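Local coordinates for novel Thermotoga maritima enzyme TM1112 (Thermotoga maritima, PDB 1O5U), which is of unknown function but adopts the cupin fold and is probably an enzyme, at residues A[15-20]-A[74-79]; A[45-50]-A[86-91]; A[53-58]-A[94-99]; A[58-63]-A[70-75]. All coordinates share one frame; numbering follows the deposited sequence. Where two conformers were deposited one is given.

The four contacts sit on the two antiparallel sheets of a cupin beta-barrel. Contacts 1 and 3 belong to the five-stranded sheet, with centres about 10 Å apart, and strands 77-80 and 51-55 are neighbours there. Contacts 2 and 4 belong to the four-stranded sheet, with centres about 11 Å apart, and strands 85-90 and 58-64 are neighbours there. Among other places, the chain changes sheet at L56-E57, at K74-G75 and at L91. Contact 4 is nested inside the loops closed by contacts 2 and 3. The two sheets thus face each other round an interior where W88 of contact 2 touches K96 of contact 3, beside a bound unknown ligand.

Contact 1: A[15-20]-A[74-79]; sequences VKIEKP and KGDLVT
V15 and V78 make the tightest apolar touch here. V15 CG1 lies 3.4 Å from V78 CG1, closer than usual van der Waals contact. V78 CG1 stands anti to the backbone N (chi1 -174°), which turns it toward the 15-20 side. I17 lies alongside V78 and points the same way, with I17 CG1 3.9 Å from V78 CG1. Y70 and I72 of the facing sheet cover this side. The backbones pair antiparallel. K16 N and O bond to T79 O and N, and E18 N and O bond to L77 O and N. L77 N to E18 O is 2.8 Å and almost straight. On the other face, P20 CD rests 3.8 Å from L77 CB. P20 packs on L25, and L77 on K24 and L28, of helix 22-28.

The solvent side is looser. K16 runs outward beyond its CB, and E18 turns its carboxylate to K24. K19 is exposed too, but it reaches back to D76, which is buried. The bend at chi2 (-71°) brings K19 CD to 3.2 Å from D76 OD2. Beyond it K19 NZ forms a salt bridge to D76 OD2 at 2.8 Å, from above the carboxylate plane, 56° out of it. D76 OD1 accepts a hydrogen bond from E73 N and lies 3.7 Å from I17 CG2. An alanine in place of D76 would probably leave K19 without its salt-bridge mate and E73 N without this acceptor. The arrangement is an antiparallel strand pair at the edge of the five-stranded sheet of the cupin barrel, with 16-18 an outermost strand within this chain.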
# COMPACT_ATOMS: atom_id res chain seq x y z
N VAL A 15 -8.83 1.13 4.70
CA VAL A 15 -7.67 1.44 3.89
C VAL A 15 -7.93 2.75 3.12
O VAL A 15 -8.93 2.87 2.38
CB VAL A 15 -7.35 0.34 2.88
CG1 VAL A 15 -6.07 0.65 2.15
CG2 VAL A 15 -7.23 -1.02 3.59
N LYS A 16 -7.06 3.73 3.32
CA LYS A 16 -7.26 5.05 2.77
C LYS A 16 -6.38 5.12 1.57
O LYS A 16 -5.24 4.75 1.66
CB LYS A 16 -6.86 6.11 3.79
CG LYS A 16 -7.74 6.02 4.99
CD LYS A 16 -7.29 6.91 6.13
CE LYS A 16 -8.27 6.76 7.31
NZ LYS A 16 -9.69 7.15 6.96
N ILE A 17 -6.92 5.61 0.46
CA ILE A 17 -6.22 5.63 -0.82
C ILE A 17 -6.47 6.94 -1.54
O ILE A 17 -7.63 7.42 -1.65
CB ILE A 17 -6.72 4.48 -1.72
CG1 ILE A 17 -6.60 3.13 -1.02
CG2 ILE A 17 -5.97 4.47 -3.06
CD1 ILE A 17 -7.30 1.94 -1.78
N GLU A 18 -5.41 7.56 -2.03
CA GLU A 18 -5.56 8.76 -2.79
C GLU A 18 -4.49 8.86 -3.81
O GLU A 18 -3.46 8.23 -3.69
CB GLU A 18 -5.53 9.98 -1.83
CG GLU A 18 -4.16 10.45 -1.39
CD GLU A 18 -4.22 11.54 -0.35
OE1 GLU A 18 -5.06 11.41 0.58
OE2 GLU A 18 -3.48 12.54 -0.49
N LYS A 19 -4.76 9.64 -4.85
CA LYS A 19 -3.75 10.07 -5.78
C LYS A 19 -3.21 11.37 -5.23
O LYS A 19 -3.90 12.42 -5.30
CB LYS A 19 -4.36 10.30 -7.17
CG LYS A 19 -4.91 9.03 -7.79
CD LYS A 19 -3.80 8.09 -8.21
CE LYS A 19 -4.31 7.01 -9.22
NZ LYS A 19 -3.35 5.88 -9.29
N PRO A 20 -1.99 11.36 -4.65
CA PRO A 20 -1.53 12.55 -3.93
C PRO A 20 -1.16 13.68 -4.89
O PRO A 20 -0.79 13.42 -6.02
CB PRO A 20 -0.29 12.02 -3.18
CG PRO A 20 0.25 11.04 -4.14
CD PRO A 20 -0.98 10.28 -4.61
N LYS A 74 -0.45 1.81 -9.46
CA LYS A 74 0.63 2.78 -9.61
C LYS A 74 0.11 4.18 -9.35
O LYS A 74 -0.92 4.61 -9.91
CB LYS A 74 1.24 2.66 -11.03
CG LYS A 74 2.31 3.65 -11.34
CD LYS A 74 2.83 3.37 -12.76
CE LYS A 74 3.97 4.30 -13.14
NZ LYS A 74 4.19 4.28 -14.63
N GLY A 75 0.87 4.94 -8.60
CA GLY A 75 0.55 6.35 -8.32
C GLY A 75 -0.30 6.58 -7.12
O GLY A 75 -0.49 7.72 -6.71
N ASP A 76 -0.78 5.51 -6.48
CA ASP A 76 -1.55 5.66 -5.27
C ASP A 76 -0.69 5.83 -4.04
O ASP A 76 0.34 5.14 -3.91
CB ASP A 76 -2.42 4.42 -5.03
CG ASP A 76 -3.60 4.31 -5.97
OD1 ASP A 76 -4.19 3.20 -6.03
OD2 ASP A 76 -4.05 5.30 -6.62
N LEU A 77 -1.18 6.65 -3.11
CA LEU A 77 -0.68 6.79 -1.75
C LEU A 77 -1.72 6.12 -0.88
O LEU A 77 -2.88 6.54 -0.82
CB LEU A 77 -0.56 8.23 -1.38
CG LEU A 77 0.11 8.50 -0.03
CD1 LEU A 77 1.61 8.13 -0.03
CD2 LEU A 77 -0.06 9.96 0.29
N VAL A 78 -1.30 5.08 -0.16
CA VAL A 78 -2.21 4.22 0.60
C VAL A 78 -1.80 4.17 2.06
O VAL A 78 -0.61 4.09 2.36
CB VAL A 78 -2.22 2.77 0.07
CG1 VAL A 78 -3.29 1.98 0.80
CG2 VAL A 78 -2.37 2.80 -1.44
N THR A 79 -2.77 4.27 2.99
CA THR A 79 -2.48 4.17 4.41
C THR A 79 -3.26 3.02 5.02
O THR A 79 -4.49 3.00 4.94
CB THR A 79 -2.76 5.49 5.14
OG1 THR A 79 -1.96 6.53 4.56
CG2 THR A 79 -2.32 5.43 6.61

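Contact 2: A[45-50]-A[86-91]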
# COMPACT_ATOMS: atom_id res chain seq x y z
N TRP A 45 -1.76 -10.56 5.38
CA TRP A 45 -0.86 -9.62 6.08
C TRP A 45 -1.57 -9.07 7.30
O TRP A 45 -2.80 -8.91 7.29
CB TRP A 45 -0.45 -8.46 5.16
CG TRP A 45 0.72 -7.73 5.68
CD1 TRP A 45 0.75 -6.52 6.27
CD2 TRP A 45 2.06 -8.20 5.70
NE1 TRP A 45 2.03 -6.19 6.67
CE2 TRP A 45 2.85 -7.23 6.32
CE3 TRP A 45 2.68 -9.39 5.26
CZ2 TRP A 45 4.22 -7.38 6.50
CZ3 TRP A 45 4.04 -9.54 5.47
CH2 TRP A 45 4.79 -8.56 6.07
N TYR A 46 -0.80 -8.81 8.36
CA TYR A 46 -1.28 -8.13 9.57
C TYR A 46 -0.42 -6.89 9.85
O TYR A 46 0.78 -6.97 9.88
CB TYR A 46 -1.13 -9.04 10.74
CG TYR A 46 -1.49 -8.37 12.02
CD1 TYR A 46 -2.82 -8.15 12.34
CD2 TYR A 46 -0.50 -7.94 12.90
CE1 TYR A 46 -3.18 -7.54 13.55
CE2 TYR A 46 -0.84 -7.33 14.11
CZ TYR A 46 -2.19 -7.13 14.43
OH TYR A 46 -2.54 -6.54 15.64
N TYR A 47 -1.04 -5.74 10.01
CA TYR A 47 -0.33 -4.49 10.19
C TYR A 47 -0.10 -4.32 11.68
O TYR A 47 -1.02 -4.02 12.42
CB TYR A 47 -1.11 -3.35 9.56
CG TYR A 47 -1.08 -3.44 8.06
CD1 TYR A 47 -2.06 -4.10 7.36
CD2 TYR A 47 0.01 -2.97 7.36
CE1 TYR A 47 -2.00 -4.21 5.99
CE2 TYR A 47 0.07 -3.09 5.99
CZ TYR A 47 -0.92 -3.71 5.32
OH TYR A 47 -0.82 -3.86 3.97
N ASP A 48 1.14 -4.59 12.09
CA ASP A 48 1.67 -4.37 13.46
C ASP A 48 1.68 -2.90 13.84
O ASP A 48 1.57 -2.54 15.05
CB ASP A 48 3.14 -4.80 13.50
CG ASP A 48 3.33 -6.23 13.87
OD1 ASP A 48 2.33 -6.95 14.12
OD2 ASP A 48 4.47 -6.74 13.95
N THR A 49 1.98 -2.08 12.84
CA THR A 49 2.00 -0.63 12.91
C THR A 49 1.08 -0.02 11.85
O THR A 49 0.56 -0.71 10.96
CB THR A 49 3.44 -0.11 12.67
OG1 THR A 49 3.80 -0.34 11.30
CG2 THR A 49 4.51 -0.90 13.51
N ASN A 50 0.87 1.28 11.95
CA ASN A 50 0.35 2.05 10.82
C ASN A 50 1.39 2.00 9.72
O ASN A 50 2.56 1.84 9.97
CB ASN A 50 0.09 3.52 11.21
CG ASN A 50 -1.00 3.69 12.23
OD1 ASN A 50 -2.11 3.15 12.10
ND2 ASN A 50 -0.72 4.50 13.25
N CYS A 86 -5.64 -8.46 6.58
CA CYS A 86 -6.16 -8.49 5.24
C CYS A 86 -5.43 -9.50 4.42
O CYS A 86 -4.49 -10.15 4.90
CB CYS A 86 -6.03 -7.10 4.60
SG CYS A 86 -4.32 -6.54 4.41
N ARG A 87 -5.90 -9.68 3.20
CA ARG A 87 -5.22 -10.53 2.23
C ARG A 87 -4.90 -9.68 1.04
O ARG A 87 -5.75 -8.94 0.57
CB ARG A 87 -6.13 -11.67 1.82
CG ARG A 87 -5.46 -12.71 0.94
CD ARG A 87 -6.11 -14.06 1.07
NE ARG A 87 -5.48 -15.10 0.26
CZ ARG A 87 -4.52 -15.93 0.68
NH1 ARG A 87 -4.04 -15.87 1.90
NH2 ARG A 87 -4.03 -16.84 -0.15
N TRP A 88 -3.64 -9.74 0.61
CA TRP A 88 -3.15 -9.14 -0.61
C TRP A 88 -3.20 -10.12 -1.77
O TRP A 88 -2.75 -11.27 -1.64
CB TRP A 88 -1.68 -8.69 -0.43
CG TRP A 88 -1.50 -7.35 0.23
CD1 TRP A 88 -2.08 -6.93 1.38
CD2 TRP A 88 -0.66 -6.28 -0.21
NE1 TRP A 88 -1.66 -5.65 1.68
CE2 TRP A 88 -0.78 -5.23 0.73
CE3 TRP A 88 0.22 -6.11 -1.28
CZ2 TRP A 88 -0.14 -4.04 0.57
CZ3 TRP A 88 0.89 -4.93 -1.40
CH2 TRP A 88 0.71 -3.90 -0.49
N LYS A 89 -3.73 -9.67 -2.91
CA LYS A 89 -3.62 -10.41 -4.17
C LYS A 89 -2.90 -9.54 -5.17
O LYS A 89 -3.47 -8.54 -5.67
CB LYS A 89 -5.00 -10.79 -4.72
CG LYS A 89 -4.91 -11.74 -5.91
CD LYS A 89 -6.23 -12.29 -6.31
CE LYS A 89 -6.04 -13.22 -7.51
NZ LYS A 89 -7.34 -13.69 -8.11
N VAL A 90 -1.63 -9.84 -5.38
CA VAL A 90 -0.78 -9.02 -6.23
C VAL A 90 -1.04 -9.48 -7.68
O VAL A 90 -0.74 -10.60 -8.06
CB VAL A 90 0.69 -9.20 -5.90
CG1 VAL A 90 1.55 -8.45 -6.94
CG2 VAL A 90 1.05 -8.76 -4.46
N LEU A 91 -1.68 -8.64 -8.47
CA LEU A 91 -2.07 -8.99 -9.83
C LEU A 91 -1.01 -8.60 -10.85
O LEU A 91 -0.82 -9.29 -11.87
CB LEU A 91 -3.38 -8.26 -10.17
CG LEU A 91 -4.60 -8.64 -9.33
CD1 LEU A 91 -5.73 -7.72 -9.67
CD2 LEU A 91 -5.00 -10.09 -9.53
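W45 and C86 form an antiparallel hydrogen-bonded pair in the four-stranded sheet of the cupin barrel, where edge strand 41-46 meets strand 85-90. W45 N donates to C86 O at 2.8 Å, and C86 N donates to W45 O at 3.0 Å. Both bonds are nearly straight. Past this pair the two segments diverge, and side chains carry the rest of the contact.

C86 SG stands between its backbone N and carbonyl carbon (chi1 63°). This places SG at the edge of the Y47 ring, 3.6 Å from Y47 CE1 and close to the ring plane, in a sulfur-aromatic contact. The same sulfur also lies in the plane of the W88 ring, at its edge. The side chains of Y47 and W88 cross at about a right angle. W88 NE1 points to Y47 OH, 3.0 Å away, and gives a weak hydrogen bond bent to 132°. The hydroxyl is at the edge of the indole, near its plane. W45 covers one face of Y47: W45 CD1 sits 3.3 Å over the centre of the phenol ring. W45 CB also approaches W88 CD1 at 4.4 Å.

The cluster is larger than these four residues. F80 stacks on Y47, and W36 and F43 meet the W88 ring. R87 pairs with D44 and E42. The side chain of Y47 comes within about 3 Å of a bound unknown ligand. It is probably from the crystallisation liquor, so it may mark a pocket but identifies no substrate. An aromatic-lined pocket inside the barrel is consistent with the binding site of a cupin.

Contact 3: A[53-58]-A[94-99]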
# COMPACT_ATOMS: atom_id res chain seq x y z
N CYS A 53 2.18 3.69 2.10
CA CYS A 53 2.87 3.10 0.93
C CYS A 53 2.59 4.03 -0.24
O CYS A 53 1.45 4.47 -0.41
CB CYS A 53 2.26 1.68 0.62
SG CYS A 53 2.67 0.61 2.06
N TYR A 54 3.62 4.35 -1.00
CA TYR A 54 3.47 4.98 -2.31
C TYR A 54 3.82 3.96 -3.41
O TYR A 54 4.91 3.44 -3.46
CB TYR A 54 4.34 6.24 -2.44
CG TYR A 54 4.15 6.93 -3.77
CD1 TYR A 54 5.15 6.92 -4.74
CD2 TYR A 54 2.90 7.47 -4.11
CE1 TYR A 54 4.96 7.51 -5.95
CE2 TYR A 54 2.70 8.02 -5.36
CZ TYR A 54 3.73 8.07 -6.25
OH TYR A 54 3.51 8.66 -7.48
N ILE A 55 2.87 3.69 -4.28
CA ILE A 55 3.03 2.65 -5.32
C ILE A 55 3.73 3.18 -6.58
O ILE A 55 3.21 4.07 -7.31
CB ILE A 55 1.66 1.99 -5.69
CG1 ILE A 55 0.84 1.61 -4.48
CG2 ILE A 55 1.83 0.79 -6.60
CD1 ILE A 55 1.52 0.73 -3.48
N LEU A 56 4.92 2.63 -6.83
CA LEU A 56 5.69 2.97 -8.00
C LEU A 56 5.24 2.18 -9.23
O LEU A 56 5.24 2.69 -10.34
CB LEU A 56 7.20 2.74 -7.74
CG LEU A 56 7.83 3.62 -6.66
CD1 LEU A 56 9.27 3.25 -6.42
CD2 LEU A 56 7.75 5.08 -7.08
N GLU A 57 4.92 0.90 -9.02
CA GLU A 57 4.47 0.01 -10.06
C GLU A 57 3.57 -1.03 -9.46
O GLU A 57 3.72 -1.39 -8.30
CB GLU A 57 5.65 -0.73 -10.70
CG GLU A 57 6.72 0.13 -11.33
CD GLU A 57 6.25 0.89 -12.58
OE1 GLU A 57 5.23 0.53 -13.21
OE2 GLU A 57 6.93 1.88 -12.94
N GLY A 58 2.64 -1.54 -10.27
CA GLY A 58 1.88 -2.72 -9.89
C GLY A 58 0.42 -2.49 -9.63
O GLY A 58 -0.10 -1.40 -9.88
N VAL A 94 4.50 -5.63 -7.83
CA VAL A 94 4.42 -4.36 -7.08
C VAL A 94 5.78 -3.89 -6.69
O VAL A 94 6.64 -4.71 -6.38
CB VAL A 94 3.37 -4.36 -5.94
CG1 VAL A 94 2.04 -4.64 -6.50
CG2 VAL A 94 3.65 -5.34 -4.87
N ARG A 95 5.99 -2.57 -6.80
CA ARG A 95 7.15 -1.86 -6.23
C ARG A 95 6.62 -0.65 -5.50
O ARG A 95 5.83 0.11 -6.04
CB ARG A 95 8.16 -1.43 -7.28
CG ARG A 95 9.33 -0.72 -6.74
CD ARG A 95 10.41 -0.42 -7.77
NE ARG A 95 10.86 -1.63 -8.43
CZ ARG A 95 11.07 -1.76 -9.72
NH1 ARG A 95 11.44 -2.93 -10.18
NH2 ARG A 95 10.91 -0.75 -10.56
N LYS A 96 7.02 -0.48 -4.25
CA LYS A 96 6.51 0.65 -3.47
C LYS A 96 7.54 1.18 -2.51
O LYS A 96 8.48 0.44 -2.10
CB LYS A 96 5.26 0.22 -2.69
CG LYS A 96 5.50 -0.75 -1.63
CD LYS A 96 4.21 -1.34 -1.06
CE LYS A 96 4.45 -1.76 0.39
NZ LYS A 96 3.13 -1.92 1.08
N HIS A 97 7.39 2.46 -2.18
CA HIS A 97 8.05 3.08 -1.01
C HIS A 97 7.11 2.93 0.19
O HIS A 97 5.88 3.06 0.02
CB HIS A 97 8.32 4.58 -1.28
CG HIS A 97 9.50 4.85 -2.17
ND1 HIS A 97 10.80 4.81 -1.71
CD2 HIS A 97 9.57 5.19 -3.48
CE1 HIS A 97 11.63 5.06 -2.71
NE2 HIS A 97 10.91 5.31 -3.80
N TYR A 98 7.65 2.66 1.39
CA TYR A 98 6.80 2.44 2.56
C TYR A 98 7.38 3.06 3.81
O TYR A 98 8.60 3.16 3.95
CB TYR A 98 6.46 0.95 2.78
CG TYR A 98 7.63 0.15 3.27
CD1 TYR A 98 7.89 0.01 4.63
CD2 TYR A 98 8.53 -0.40 2.38
CE1 TYR A 98 9.02 -0.71 5.07
CE2 TYR A 98 9.62 -1.11 2.81
CZ TYR A 98 9.88 -1.27 4.13
OH TYR A 98 11.03 -1.98 4.51
N ASN A 99 6.50 3.52 4.69
CA ASN A 99 6.88 4.21 5.94
C ASN A 99 6.02 3.64 7.03
O ASN A 99 4.81 3.69 6.94
CB ASN A 99 6.66 5.73 5.83
CG ASN A 99 7.19 6.50 7.01
OD1 ASN A 99 8.38 6.38 7.38
ND2 ASN A 99 6.32 7.32 7.64
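L56 and H97 touch on the outer face. L56 CD1 lies 3.5 Å from H97 CD2 and comes to the imidazole at a slant. L56 CD1 also lies 4.0 Å from R95 CG, so the leucine touches both residues. On the inner face I55 CD1 meets K96 CB at 3.9 Å. K96 CG sits between the backbone N and the carbonyl carbon (chi1 68°), and the chain beyond is extended. K96 CD comes 4.0 Å from C53 CB. The modelled approach of K96 NZ to C53 SG is too short to be trusted. K96 NZ is covalently linked to C1 of an unknown ligand, probably from the crystallisation liquor. An alanine here removes the linked amine and would probably open a gap beside C53 and the W88 ring.

The backbones pair antiparallel, and a classic beta bulge interrupts them. Y54 N donates to H97 O at 2.8 Å, and H97 N donates back to Y54 O. At the bulge L56 and E57 both face R95. R95 O takes two hydrogen bonds, from L56 N at 2.8 Å and from E57 N at 3.2 Å. The second uses a lone pair in the carbonyl plane. The bulge shifts the register by one residue where the chain turns the corner from the five-stranded sheet of the cupin barrel to the four-stranded one. R95 N returns a bond to E57 O.

Further out, other residues fix these groups. W33 O accepts from H97 ND1, and E37 forms a salt bridge with R95 NH1. W36 packs on K96, and F80 packs on C53.

Contact 4: A[58-63]-A[70-75]; sequences GKVEVT and YVIEKG
K59 and E73 lie side by side on the outer face and point the same way. K59 CE is 4.0 Å from E73 OE1, but the charged atoms do not touch, since K59 NZ stays 4.7 Å from E73 OE1. The attraction is probably loose. K59 is extended throughout, with CG anti to the backbone N (chi1 179°). Its chain slants past V71, and K59 CE meets V71 CG1 at 3.9 Å. V71 also lies beside E61, pointing the same way, with V71 CG2 4.0 Å from E61 CG. V71 is thus flanked by the chains of K59 and E61.

The two strands, 58-64 and 69-73, form a beta hairpin, and 69-73 is an outermost strand of the four-stranded sheet of the cupin barrel. V60 pairs with I72, and V62 with Y70, each by two backbone hydrogen bonds. I72 N to V60 O is nearly straight at 168°. K59 and E61 pair with E73 and V71 without such bonds.

Inward, I72 CG1 stands between its backbone N and carbonyl carbon (chi1 52°). That places it 3.7 Å from V60 CB. I72 CD1 lies 4.2 Å from V62 CG2. W88 packs on both valines, and I17 of the other sheet covers I72. Y70 also turns to this side and meets I17 and V15.

At the open end of the hairpin K74 N gives only a weak, bent bond to G58 O. A water shares that end. It donates to G58 O at 2.9 Å and accepts from K74 N at 3.1 Å.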
# COMPACT_ATOMS: atom_id res chain seq x y z
N GLY A 58 2.64 -1.54 -10.27
CA GLY A 58 1.88 -2.72 -9.89
C GLY A 58 0.42 -2.49 -9.63
O GLY A 58 -0.10 -1.40 -9.88
N LYS A 59 -0.22 -3.55 -9.20
CA LYS A 59 -1.68 -3.57 -9.00
C LYS A 59 -1.96 -4.67 -8.02
O LYS A 59 -1.52 -5.82 -8.22
CB LYS A 59 -2.44 -3.84 -10.28
CG LYS A 59 -3.98 -3.88 -10.08
CD LYS A 59 -4.72 -4.16 -11.33
CE LYS A 59 -6.19 -4.00 -11.10
NZ LYS A 59 -6.99 -4.29 -12.40
N VAL A 60 -2.71 -4.34 -6.97
CA VAL A 60 -3.04 -5.27 -5.91
C VAL A 60 -4.50 -5.13 -5.55
O VAL A 60 -4.99 -4.01 -5.51
CB VAL A 60 -2.23 -4.97 -4.64
CG1 VAL A 60 -2.44 -6.04 -3.59
CG2 VAL A 60 -0.76 -4.86 -4.96
N GLU A 61 -5.17 -6.26 -5.33
CA GLU A 61 -6.54 -6.30 -4.77
C GLU A 61 -6.36 -6.63 -3.26
O GLU A 61 -5.80 -7.67 -2.95
CB GLU A 61 -7.39 -7.39 -5.42
CG GLU A 61 -7.86 -7.09 -6.86
CD GLU A 61 -8.49 -8.28 -7.61
OE1 GLU A 61 -8.32 -9.47 -7.21
OE2 GLU A 61 -9.13 -8.04 -8.70
N VAL A 62 -6.82 -5.76 -2.37
CA VAL A 62 -6.74 -6.05 -0.91
C VAL A 62 -8.17 -6.35 -0.41
O VAL A 62 -9.09 -5.65 -0.74
CB VAL A 62 -6.08 -4.89 -0.18
CG1 VAL A 62 -6.08 -5.09 1.29
CG2 VAL A 62 -4.67 -4.65 -0.69
N THR A 63 -8.36 -7.44 0.35
CA THR A 63 -9.63 -7.77 0.98
C THR A 63 -9.34 -7.82 2.47
O THR A 63 -8.52 -8.62 2.90
CB THR A 63 -10.14 -9.13 0.51
OG1 THR A 63 -10.30 -9.10 -0.92
CG2 THR A 63 -11.52 -9.39 1.04
N TYR A 70 -10.58 -3.38 -1.99
CA TYR A 70 -9.92 -2.18 -2.51
C TYR A 70 -8.95 -2.66 -3.58
O TYR A 70 -8.50 -3.81 -3.56
CB TYR A 70 -9.06 -1.58 -1.40
CG TYR A 70 -9.81 -1.18 -0.18
CD1 TYR A 70 -10.49 0.05 -0.10
CD2 TYR A 70 -9.91 -2.05 0.89
CE1 TYR A 70 -11.20 0.40 1.08
CE2 TYR A 70 -10.64 -1.71 2.03
CZ TYR A 70 -11.29 -0.50 2.10
OH TYR A 70 -11.97 -0.20 3.25
N VAL A 71 -8.66 -1.78 -4.52
CA VAL A 71 -7.60 -1.98 -5.48
C VAL A 71 -6.64 -0.82 -5.27
O VAL A 71 -7.06 0.39 -5.14
CB VAL A 71 -8.15 -1.99 -6.92
CG1 VAL A 71 -7.03 -1.89 -7.97
CG2 VAL A 71 -8.94 -3.24 -7.14
N ILE A 72 -5.36 -1.16 -5.29
CA ILE A 72 -4.31 -0.13 -5.26
C ILE A 72 -3.40 -0.34 -6.44
O ILE A 72 -3.17 -1.47 -6.86
CB ILE A 72 -3.54 -0.15 -3.96
CG1 ILE A 72 -3.02 -1.52 -3.64
CG2 ILE A 72 -4.45 0.28 -2.82
CD1 ILE A 72 -2.23 -1.58 -2.30
N GLU A 73 -2.97 0.75 -7.02
CA GLU A 73 -2.19 0.66 -8.24
C GLU A 73 -1.24 1.81 -8.36
O GLU A 73 -1.18 2.67 -7.46
CB GLU A 73 -3.09 0.48 -9.45
CG GLU A 73 -4.04 1.56 -9.72
CD GLU A 73 -5.19 1.13 -10.64
OE1 GLU A 73 -5.44 -0.10 -11.03
OE2 GLU A 73 -5.85 2.10 -10.96
N LYS A 74 -0.45 1.81 -9.46
CA LYS A 74 0.63 2.78 -9.61
C LYS A 74 0.11 4.18 -9.35
O LYS A 74 -0.92 4.61 -9.91
CB LYS A 74 1.24 2.66 -11.03
CG LYS A 74 2.31 3.65 -11.34
CD LYS A 74 2.83 3.37 -12.76
CE LYS A 74 3.97 4.30 -13.14
NZ LYS A 74 4.19 4.28 -14.63
N GLY A 75 0.87 4.94 -8.60
CA GLY A 75 0.55 6.35 -8.32
C GLY A 75 -0.30 6.58 -7.12
O GLY A 75 -0.49 7.72 -6.71
O HOH W 1 -1.10 0.17 -12.04